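Afp (Microbacterium arborescens, PDB 2YJK) probably binds and stores ferric iron, as a Dps protein of the ferritin family that takes iron up into a shell of twelve subunits. Local coordinates at residues 20-25 / 125-130. Coordinates in Å, arbitrary orientation, origin at the centre of the assembly. Residue numbers count along the deposited sequence, not the author numbering.
Sequences AAAQFL and AAIDGL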
ATOM      1  N   ALA C  20     -17.525 -37.991   7.618  1.00 42.16           N
ATOM      2  CA  ALA C  20     -16.063 -38.182   7.502  1.00 42.43           C
ATOM      3  C   ALA C  20     -15.224 -36.879   7.656  1.00 41.36           C
ATOM      4  O   ALA C  20     -14.164 -36.844   8.319  1.00 41.14           O
ATOM      5  CB  ALA C  20     -15.745 -38.898   6.178  1.00 43.82           C
ATOM      6  N   ALA C  21     -15.703 -35.788   7.098  1.00 41.46           N
ATOM      7  CA  ALA C  21     -14.993 -34.563   7.317  1.00 40.65           C
ATOM      8  C   ALA C  21     -14.958 -34.304   8.786  1.00 40.60           C
ATOM      9  O   ALA C  21     -13.892 -33.984   9.293  1.00 41.71           O
ATOM     10  CB  ALA C  21     -15.633 -33.372   6.577  1.00 40.70           C
ATOM     11  N   ALA C  22     -16.102 -34.392   9.467  1.00 39.35           N
ATOM     12  CA  ALA C  22     -16.124 -34.021  10.873  1.00 39.04           C
ATOM     13  C   ALA C  22     -15.202 -34.946  11.645  1.00 38.99           C
ATOM     14  O   ALA C  22     -14.470 -34.535  12.552  1.00 38.74           O
ATOM     15  CB  ALA C  22     -17.528 -34.127  11.455  1.00 40.02           C
ATOM     16  N   GLN C  23     -15.254 -36.212  11.287  1.00 38.75           N
ATOM     17  CA  GLN C  23     -14.468 -37.181  11.969  1.00 38.30           C
ATOM     18  C   GLN C  23     -12.979 -36.919  11.834  1.00 36.33           C
ATOM     19  O   GLN C  23     -12.268 -37.046  12.811  1.00 38.03           O
ATOM     20  CB  GLN C  23     -14.839 -38.572  11.469  1.00 40.31           C
ATOM     21  CG  GLN C  23     -13.899 -39.655  11.952  1.00 42.49           C
ATOM     22  CD  GLN C  23     -14.263 -40.996  11.403  1.00 49.59           C
ATOM     23  OE1 GLN C  23     -13.655 -42.011  11.783  1.00 52.23           O
ATOM     24  NE2 GLN C  23     -15.268 -41.033  10.500  1.00 49.06           N
ATOM     25  N   PHE C  24     -12.487 -36.596  10.649  1.00 35.04           N
ATOM     26  CA  PHE C  24     -11.025 -36.470  10.455  1.00 33.35           C
ATOM     27  C   PHE C  24     -10.487 -35.059  10.650  1.00 32.26           C
ATOM     28  O   PHE C  24      -9.329 -34.859  11.056  1.00 30.99           O
ATOM     29  CB  PHE C  24     -10.657 -36.986   9.094  1.00 34.58           C
ATOM     30  CG  PHE C  24     -10.838 -38.453   8.958  1.00 35.15           C
ATOM     31  CD1 PHE C  24      -9.987 -39.334   9.668  1.00 38.08           C
ATOM     32  CD2 PHE C  24     -11.815 -38.980   8.090  1.00 35.51           C
ATOM     33  CE1 PHE C  24     -10.100 -40.728   9.514  1.00 39.52           C
ATOM     34  CE2 PHE C  24     -11.955 -40.405   7.945  1.00 37.83           C
ATOM     35  CZ  PHE C  24     -11.115 -41.259   8.666  1.00 38.89           C
ATOM     36  N   LEU C  25     -11.337 -34.075  10.393  1.00 30.03           N
ATOM     37  CA  LEU C  25     -10.897 -32.688  10.525  1.00 29.63           C
ATOM     38  C   LEU C  25     -11.072 -32.113  11.932  1.00 29.12           C
ATOM     39  O   LEU C  25     -10.339 -31.206  12.332  1.00 29.12           O
ATOM     40  CB  LEU C  25     -11.600 -31.830   9.506  1.00 27.12           C
ATOM     41  CG  LEU C  25     -11.087 -32.107   8.078  1.00 30.00           C
ATOM     42  CD1 LEU C  25     -11.813 -31.136   7.108  1.00 32.72           C
ATOM     43  CD2 LEU C  25      -9.601 -31.957   7.902  1.00 27.69           C
ATOM     44  N   ALA C 125      -3.486 -39.122   9.423  1.00 31.37           N
ATOM     45  CA  ALA C 125      -4.762 -39.847   9.469  1.00 33.12           C
ATOM     46  C   ALA C 125      -5.901 -39.203   8.609  1.00 32.35           C
ATOM     47  O   ALA C 125      -6.660 -39.906   7.949  1.00 31.29           O
ATOM     48  CB  ALA C 125      -5.219 -40.068  10.928  1.00 33.70           C
ATOM     49  N   ALA C 126      -6.016 -37.873   8.608  1.00 31.66           N
ATOM     50  CA  ALA C 126      -7.080 -37.262   7.777  1.00 31.82           C
ATOM     51  C   ALA C 126      -6.805 -37.477   6.302  1.00 31.33           C
ATOM     52  O   ALA C 126      -7.694 -37.817   5.585  1.00 30.99           O
ATOM     53  CB  ALA C 126      -7.296 -35.800   8.087  1.00 29.93           C
ATOM     54  N   ILE C 127      -5.554 -37.340   5.886  1.00 31.97           N
ATOM     55  CA  ILE C 127      -5.179 -37.502   4.479  1.00 32.73           C
ATOM     56  C   ILE C 127      -5.451 -38.925   4.014  1.00 34.18           C
ATOM     57  O   ILE C 127      -6.023 -39.115   2.942  1.00 34.30           O
ATOM     58  CB  ILE C 127      -3.695 -37.100   4.222  1.00 32.53           C
ATOM     59  CG1 ILE C 127      -3.547 -35.599   4.469  1.00 30.04           C
ATOM     60  CG2 ILE C 127      -3.237 -37.452   2.785  1.00 30.31           C
ATOM     61  CD1 ILE C 127      -2.154 -35.202   4.801  1.00 28.62           C
ATOM     62  N   ASP C 128      -5.054 -39.911   4.817  1.00 36.21           N
ATOM     63  CA  ASP C 128      -5.355 -41.321   4.509  1.00 38.31           C
ATOM     64  C   ASP C 128      -6.865 -41.556   4.540  1.00 38.73           C
ATOM     65  O   ASP C 128      -7.426 -42.134   3.615  1.00 38.55           O
ATOM     66  CB  ASP C 128      -4.645 -42.299   5.494  1.00 40.53           C
ATOM     67  CG  ASP C 128      -3.085 -42.257   5.393  1.00 47.10           C
ATOM     68  OD1 ASP C 128      -2.548 -41.816   4.344  1.00 52.26           O
ATOM     69  OD2 ASP C 128      -2.392 -42.623   6.387  1.00 52.99           O
ATOM     70  N   GLY C 129      -7.527 -41.082   5.602  1.00 38.38           N
ATOM     71  CA  GLY C 129      -8.949 -41.397   5.840  1.00 38.57           C
ATOM     72  C   GLY C 129      -9.912 -40.702   4.873  1.00 38.38           C
ATOM     73  O   GLY C 129     -10.997 -41.206   4.632  1.00 38.49           O
ATOM     74  N   LEU C 130      -9.498 -39.568   4.305  1.00 36.42           N
ATOM     75  CA  LEU C 130     -10.330 -38.834   3.342  1.00 37.60           C
ATOM     76  C   LEU C 130     -10.101 -39.272   1.874  1.00 38.89           C
ATOM     77  O   LEU C 130     -10.881 -38.917   0.968  1.00 39.23           O
ATOM     78  CB  LEU C 130     -10.157 -37.298   3.521  1.00 35.63           C
ATOM     79  CG  LEU C 130     -10.639 -36.775   4.872  1.00 34.43           C
ATOM     80  CD1 LEU C 130     -10.148 -35.373   5.242  1.00 31.20           C
ATOM     81  CD2 LEU C 130     -12.218 -36.896   5.021  1.00 37.81           C
TER
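Helices 15-45 and 105-130, the first and third long helices of the ferritin-type four-helix bundle, pack here nearly antiparallel, the local axes 9.3 Å apart at 158°. On 125-130, A125 offers mainly backbone: its O, already hydrogen-bonded to the N of G129 one turn on, lies 3.8 Å from F24 CD1. A126 comes next, at the closest CA-CA approach, with its CA 4.8 Å from F24 CA; its methyl CB meets F24 CB at 3.7 Å. I127 points away, touching A141 of helix 135-156 and T136 of a second subunit. G129 CA sits over one face of the F24 ring, 3.9 Å from its centroid, in a CH-pi contact; a CB on this residue would clash with F24 CZ. L130 then reaches back as a knob among A20, A21, F24 and L25, its CD2 3.7 Å from F24 CD2, while F24 fills the reciprocal hole of A125, A126, G129 and L130. L25 also packs on R75 and I76 of helix 51-78. With no hydrogen bond or salt bridge between the segments, the contact rests on van der Waals fit and burial of largely apolar surface, 281 Å² in all, centred on an aromatic ring against a bare glycine.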